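Local coordinates for protein processed glycerol phosphate lipoteichoic acid synthase 2 (Bacillus subtilis, PDB 2W8D) that belongs to the lipoteichoic acid synthases, with a sulfatase-type domain of the alkaline phosphatase superfamily that holds a magnesium ion, at residues I279-L287 with T357-T368. Numbering follows the deposited sequence.
Sequences ITDYDNAQL and TKISGKYYDTKT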
loop_
_atom_site.group_PDB
_atom_site.type_symbol
_atom_site.label_atom_id
_atom_site.label_comp_id
_atom_site.label_asym_id
_atom_site.label_seq_id
_atom_site.Cartn_x
_atom_site.Cartn_y
_atom_site.Cartn_z
ATOM N N ILE A 279 -17.062 -3.027 19.831
ATOM C CA ILE A 279 -16.356 -3.465 18.632
ATOM C C ILE A 279 -16.210 -4.974 18.733
ATOM O O ILE A 279 -15.486 -5.451 19.595
ATOM C CB ILE A 279 -14.937 -2.809 18.535
ATOM C CG1 ILE A 279 -15.021 -1.298 18.262
ATOM C CG2 ILE A 279 -14.052 -3.496 17.461
ATOM C CD1 ILE A 279 -15.887 -0.899 17.083
ATOM N N THR A 280 -16.885 -5.724 17.869
ATOM C CA THR A 280 -16.683 -7.193 17.799
ATOM C C THR A 280 -15.480 -7.601 16.904
ATOM O O THR A 280 -14.867 -6.752 16.244
ATOM C CB THR A 280 -17.961 -7.881 17.278
ATOM O OG1 THR A 280 -18.282 -7.362 15.978
ATOM C CG2 THR A 280 -19.162 -7.659 18.235
ATOM N N ASP A 281 -15.154 -8.890 16.848
ATOM C CA ASP A 281 -14.137 -9.423 15.904
ATOM C C ASP A 281 -14.487 -9.062 14.477
ATOM O O ASP A 281 -13.627 -8.687 13.698
ATOM C CB ASP A 281 -14.096 -10.963 15.942
ATOM C CG ASP A 281 -13.337 -11.539 17.139
ATOM O OD1 ASP A 281 -12.550 -10.828 17.799
ATOM O OD2 ASP A 281 -13.556 -12.748 17.410
ATOM N N TYR A 282 -15.760 -9.231 14.142
ATOM C CA TYR A 282 -16.305 -8.874 12.852
ATOM C C TYR A 282 -16.067 -7.373 12.556
ATOM O O TYR A 282 -15.607 -7.049 11.478
ATOM C CB TYR A 282 -17.812 -9.267 12.751
ATOM C CG TYR A 282 -18.500 -8.567 11.601
ATOM C CD1 TYR A 282 -18.430 -9.090 10.307
ATOM C CD2 TYR A 282 -19.149 -7.339 11.789
ATOM C CE1 TYR A 282 -18.991 -8.441 9.245
ATOM C CE2 TYR A 282 -19.733 -6.641 10.705
ATOM C CZ TYR A 282 -19.643 -7.202 9.436
ATOM O OH TYR A 282 -20.193 -6.571 8.337
ATOM N N ASP A 283 -16.397 -6.465 13.486
ATOM C CA ASP A 283 -16.247 -5.012 13.247
ATOM C C ASP A 283 -14.782 -4.679 13.025
ATOM O O ASP A 283 -14.452 -3.975 12.082
ATOM C CB ASP A 283 -16.786 -4.148 14.403
ATOM C CG ASP A 283 -18.256 -4.400 14.713
ATOM O OD1 ASP A 283 -19.052 -4.611 13.771
ATOM O OD2 ASP A 283 -18.637 -4.360 15.917
ATOM N N ASN A 284 -13.911 -5.203 13.889
ATOM C CA ASN A 284 -12.485 -5.074 13.690
ATOM C C ASN A 284 -11.960 -5.529 12.322
ATOM O O ASN A 284 -11.080 -4.885 11.760
ATOM C CB ASN A 284 -11.681 -5.725 14.789
ATOM C CG ASN A 284 -10.253 -5.250 14.775
ATOM O OD1 ASN A 284 -9.992 -4.051 14.923
ATOM N ND2 ASN A 284 -9.319 -6.165 14.535
ATOM N N ALA A 285 -12.515 -6.602 11.768
ATOM C CA ALA A 285 -12.129 -7.036 10.431
ATOM C C ALA A 285 -12.513 -5.960 9.383
ATOM O O ALA A 285 -11.710 -5.631 8.472
ATOM C CB ALA A 285 -12.748 -8.359 10.111
ATOM N N GLN A 286 -13.712 -5.393 9.565
ATOM C CA GLN A 286 -14.179 -4.313 8.703
ATOM C C GLN A 286 -13.286 -3.092 8.793
ATOM O O GLN A 286 -13.166 -2.370 7.813
ATOM C CB GLN A 286 -15.667 -3.926 8.979
ATOM C CG GLN A 286 -16.637 -5.113 8.944
ATOM C CD GLN A 286 -16.378 -6.031 7.753
ATOM O OE1 GLN A 286 -16.357 -5.575 6.625
ATOM N NE2 GLN A 286 -16.172 -7.323 8.006
ATOM N N LEU A 287 -12.659 -2.876 9.955
ATOM C CA LEU A 287 -11.798 -1.702 10.165
ATOM C C LEU A 287 -10.387 -1.834 9.545
ATOM O O LEU A 287 -9.558 -0.943 9.702
ATOM C CB LEU A 287 -11.689 -1.369 11.664
ATOM C CG LEU A 287 -12.978 -0.706 12.190
ATOM C CD1 LEU A 287 -13.119 -0.874 13.709
ATOM C CD2 LEU A 287 -13.068 0.771 11.730
ATOM N N THR A 357 -16.751 -13.018 5.939
ATOM C CA THR A 357 -15.583 -12.658 6.720
ATOM C C THR A 357 -15.238 -13.753 7.737
ATOM O O THR A 357 -16.084 -14.173 8.551
ATOM C CB THR A 357 -15.526 -11.157 7.204
ATOM O OG1 THR A 357 -15.273 -11.053 8.617
ATOM C CG2 THR A 357 -16.724 -10.333 6.792
ATOM N N LYS A 358 -14.033 -14.287 7.610
ATOM C CA LYS A 358 -13.585 -15.375 8.458
ATOM C C LYS A 358 -12.529 -14.887 9.415
ATOM O O LYS A 358 -11.478 -14.443 8.971
ATOM C CB LYS A 358 -12.968 -16.489 7.624
ATOM C CG LYS A 358 -12.925 -17.820 8.385
ATOM C CD LYS A 358 -11.766 -18.664 7.964
ATOM C CE LYS A 358 -11.860 -20.040 8.573
ATOM N NZ LYS A 358 -10.795 -20.907 8.007
ATOM N N ILE A 359 -12.781 -15.012 10.715
ATOM C CA ILE A 359 -11.851 -14.544 11.752
ATOM C C ILE A 359 -11.697 -15.618 12.840
ATOM O O ILE A 359 -12.692 -16.062 13.428
ATOM C CB ILE A 359 -12.333 -13.203 12.380
ATOM C CG1 ILE A 359 -12.586 -12.147 11.306
ATOM C CG2 ILE A 359 -11.318 -12.658 13.407
ATOM C CD1 ILE A 359 -11.257 -11.580 10.568
ATOM N N SER A 360 -10.449 -16.040 13.084
ATOM C CA SER A 360 -10.122 -17.144 14.020
ATOM C C SER A 360 -11.074 -18.312 13.877
ATOM O O SER A 360 -11.620 -18.796 14.868
ATOM C CB SER A 360 -10.118 -16.671 15.493
ATOM O OG SER A 360 -9.628 -15.339 15.561
ATOM N N GLY A 361 -11.292 -18.744 12.642
ATOM C CA GLY A 361 -12.172 -19.887 12.382
ATOM C C GLY A 361 -13.681 -19.660 12.459
ATOM O O GLY A 361 -14.442 -20.575 12.212
ATOM N N LYS A 362 -14.134 -18.463 12.805
ATOM C CA LYS A 362 -15.560 -18.164 12.724
ATOM C C LYS A 362 -15.923 -17.445 11.402
ATOM O O LYS A 362 -15.158 -16.616 10.892
ATOM C CB LYS A 362 -15.997 -17.329 13.925
ATOM C CG LYS A 362 -16.021 -18.103 15.220
ATOM C CD LYS A 362 -16.281 -17.131 16.378
ATOM C CE LYS A 362 -16.852 -17.814 17.621
ATOM N NZ LYS A 362 -15.872 -18.732 18.263
ATOM N N TYR A 363 -17.102 -17.755 10.876
ATOM C CA TYR A 363 -17.583 -17.107 9.669
ATOM C C TYR A 363 -18.758 -16.179 9.934
ATOM O O TYR A 363 -19.717 -16.525 10.638
ATOM C CB TYR A 363 -18.059 -18.119 8.653
ATOM C CG TYR A 363 -16.996 -18.866 7.916
ATOM C CD1 TYR A 363 -16.488 -18.385 6.702
ATOM C CD2 TYR A 363 -16.534 -20.094 8.381
ATOM C CE1 TYR A 363 -15.523 -19.109 5.997
ATOM C CE2 TYR A 363 -15.581 -20.800 7.689
ATOM C CZ TYR A 363 -15.089 -20.309 6.498
ATOM O OH TYR A 363 -14.132 -21.027 5.807
ATOM N N TYR A 364 -18.700 -15.019 9.298
ATOM C CA TYR A 364 -19.765 -14.066 9.386
ATOM C C TYR A 364 -20.192 -13.700 7.993
ATOM O O TYR A 364 -19.378 -13.761 7.053
ATOM C CB TYR A 364 -19.291 -12.809 10.101
ATOM C CG TYR A 364 -18.679 -13.067 11.448
ATOM C CD1 TYR A 364 -19.421 -12.943 12.612
ATOM C CD2 TYR A 364 -17.340 -13.414 11.552
ATOM C CE1 TYR A 364 -18.836 -13.182 13.863
ATOM C CE2 TYR A 364 -16.744 -13.643 12.792
ATOM C CZ TYR A 364 -17.487 -13.517 13.929
ATOM O OH TYR A 364 -16.868 -13.763 15.122
ATOM N N ASP A 365 -21.461 -13.318 7.861
ATOM C CA ASP A 365 -21.913 -12.735 6.617
ATOM C C ASP A 365 -21.276 -11.350 6.473
ATOM O O ASP A 365 -21.449 -10.492 7.330
ATOM C CB ASP A 365 -23.442 -12.629 6.570
ATOM C CG ASP A 365 -23.925 -11.977 5.291
ATOM O OD1 ASP A 365 -23.758 -12.586 4.208
ATOM O OD2 ASP A 365 -24.442 -10.840 5.366
ATOM N N THR A 366 -20.519 -11.151 5.403
ATOM C CA THR A 366 -19.813 -9.892 5.205
ATOM C C THR A 366 -20.750 -8.683 5.227
ATOM O O THR A 366 -20.445 -7.687 5.878
ATOM C CB THR A 366 -19.006 -9.884 3.912
ATOM O OG1 THR A 366 -17.902 -10.778 4.054
ATOM C CG2 THR A 366 -18.424 -8.475 3.640
ATOM N N LYS A 367 -21.890 -8.797 4.549
ATOM C CA LYS A 367 -22.885 -7.714 4.498
ATOM C C LYS A 367 -23.468 -7.358 5.872
ATOM O O LYS A 367 -23.510 -6.178 6.230
ATOM C CB LYS A 367 -24.040 -8.047 3.541
ATOM C CG LYS A 367 -24.092 -7.210 2.230
ATOM C CD LYS A 367 -23.490 -7.987 1.023
ATOM C CE LYS A 367 -24.542 -8.899 0.336
ATOM N NZ LYS A 367 -23.954 -10.163 -0.226
ATOM N N THR A 368 -23.896 -8.370 6.643
ATOM C CA THR A 368 -24.704 -8.105 7.825
ATOM C C THR A 368 -23.998 -8.269 9.171
ATOM O O THR A 368 -24.516 -7.820 10.193
ATOM C CB THR A 368 -25.992 -8.956 7.822
ATOM O OG1 THR A 368 -25.655 -10.349 7.837
ATOM C CG2 THR A 368 -26.854 -8.639 6.601
HETATM O O HOH W 1 -14.355 -14.388 15.499
#
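Tyr-282 reaches from helix 281-286 onto the hairpin of strands 356-359 and 362-365, and its atoms map the contact from root to tip. Its CB lies 4.0 Å from the centroid of the Tyr-364 ring and only 11° off the ring normal, which qualifies as a CH-pi contact over the face. With CG anti to the backbone N (chi1 164°), the ring then runs past Tyr-364 in the opposite direction; the two rings meet obliquely, their planes at 48°. Further out, Tyr-282 CD1 packs on Tyr-364 CB at 3.8 Å, and its CE1 lies 3.7 Å from Asp-365 O and 3.8 Å from Thr-357 CG2. At the tip, the Tyr-282 hydroxyl donates to Thr-366 O, OH to O 2.7 Å, with the donor tilted from the carbonyl plane. Within the helix, Gln-286 CG lies against one face of this ring, while Gln-286 OE1 accepts a hydrogen bond from Arg-289 NH1.

One turn along, Ala-285 CB meets Ile-359 CD1 at 3.6 Å. One water bridges three residues: it accepts from Tyr-364 OH and donates to Asp-281 OD2, each at 2.6 Å, and to Ile-359 O. Thr-357 OG1 is buried without a partner. Thr-280 and Asp-283 form a capping box at the helix start. This is a short helix of the sulfatase-family region packed across a beta-hairpin, closed by a type I' turn from Ile-359 to Lys-362, in the five-stranded antiparallel sheet.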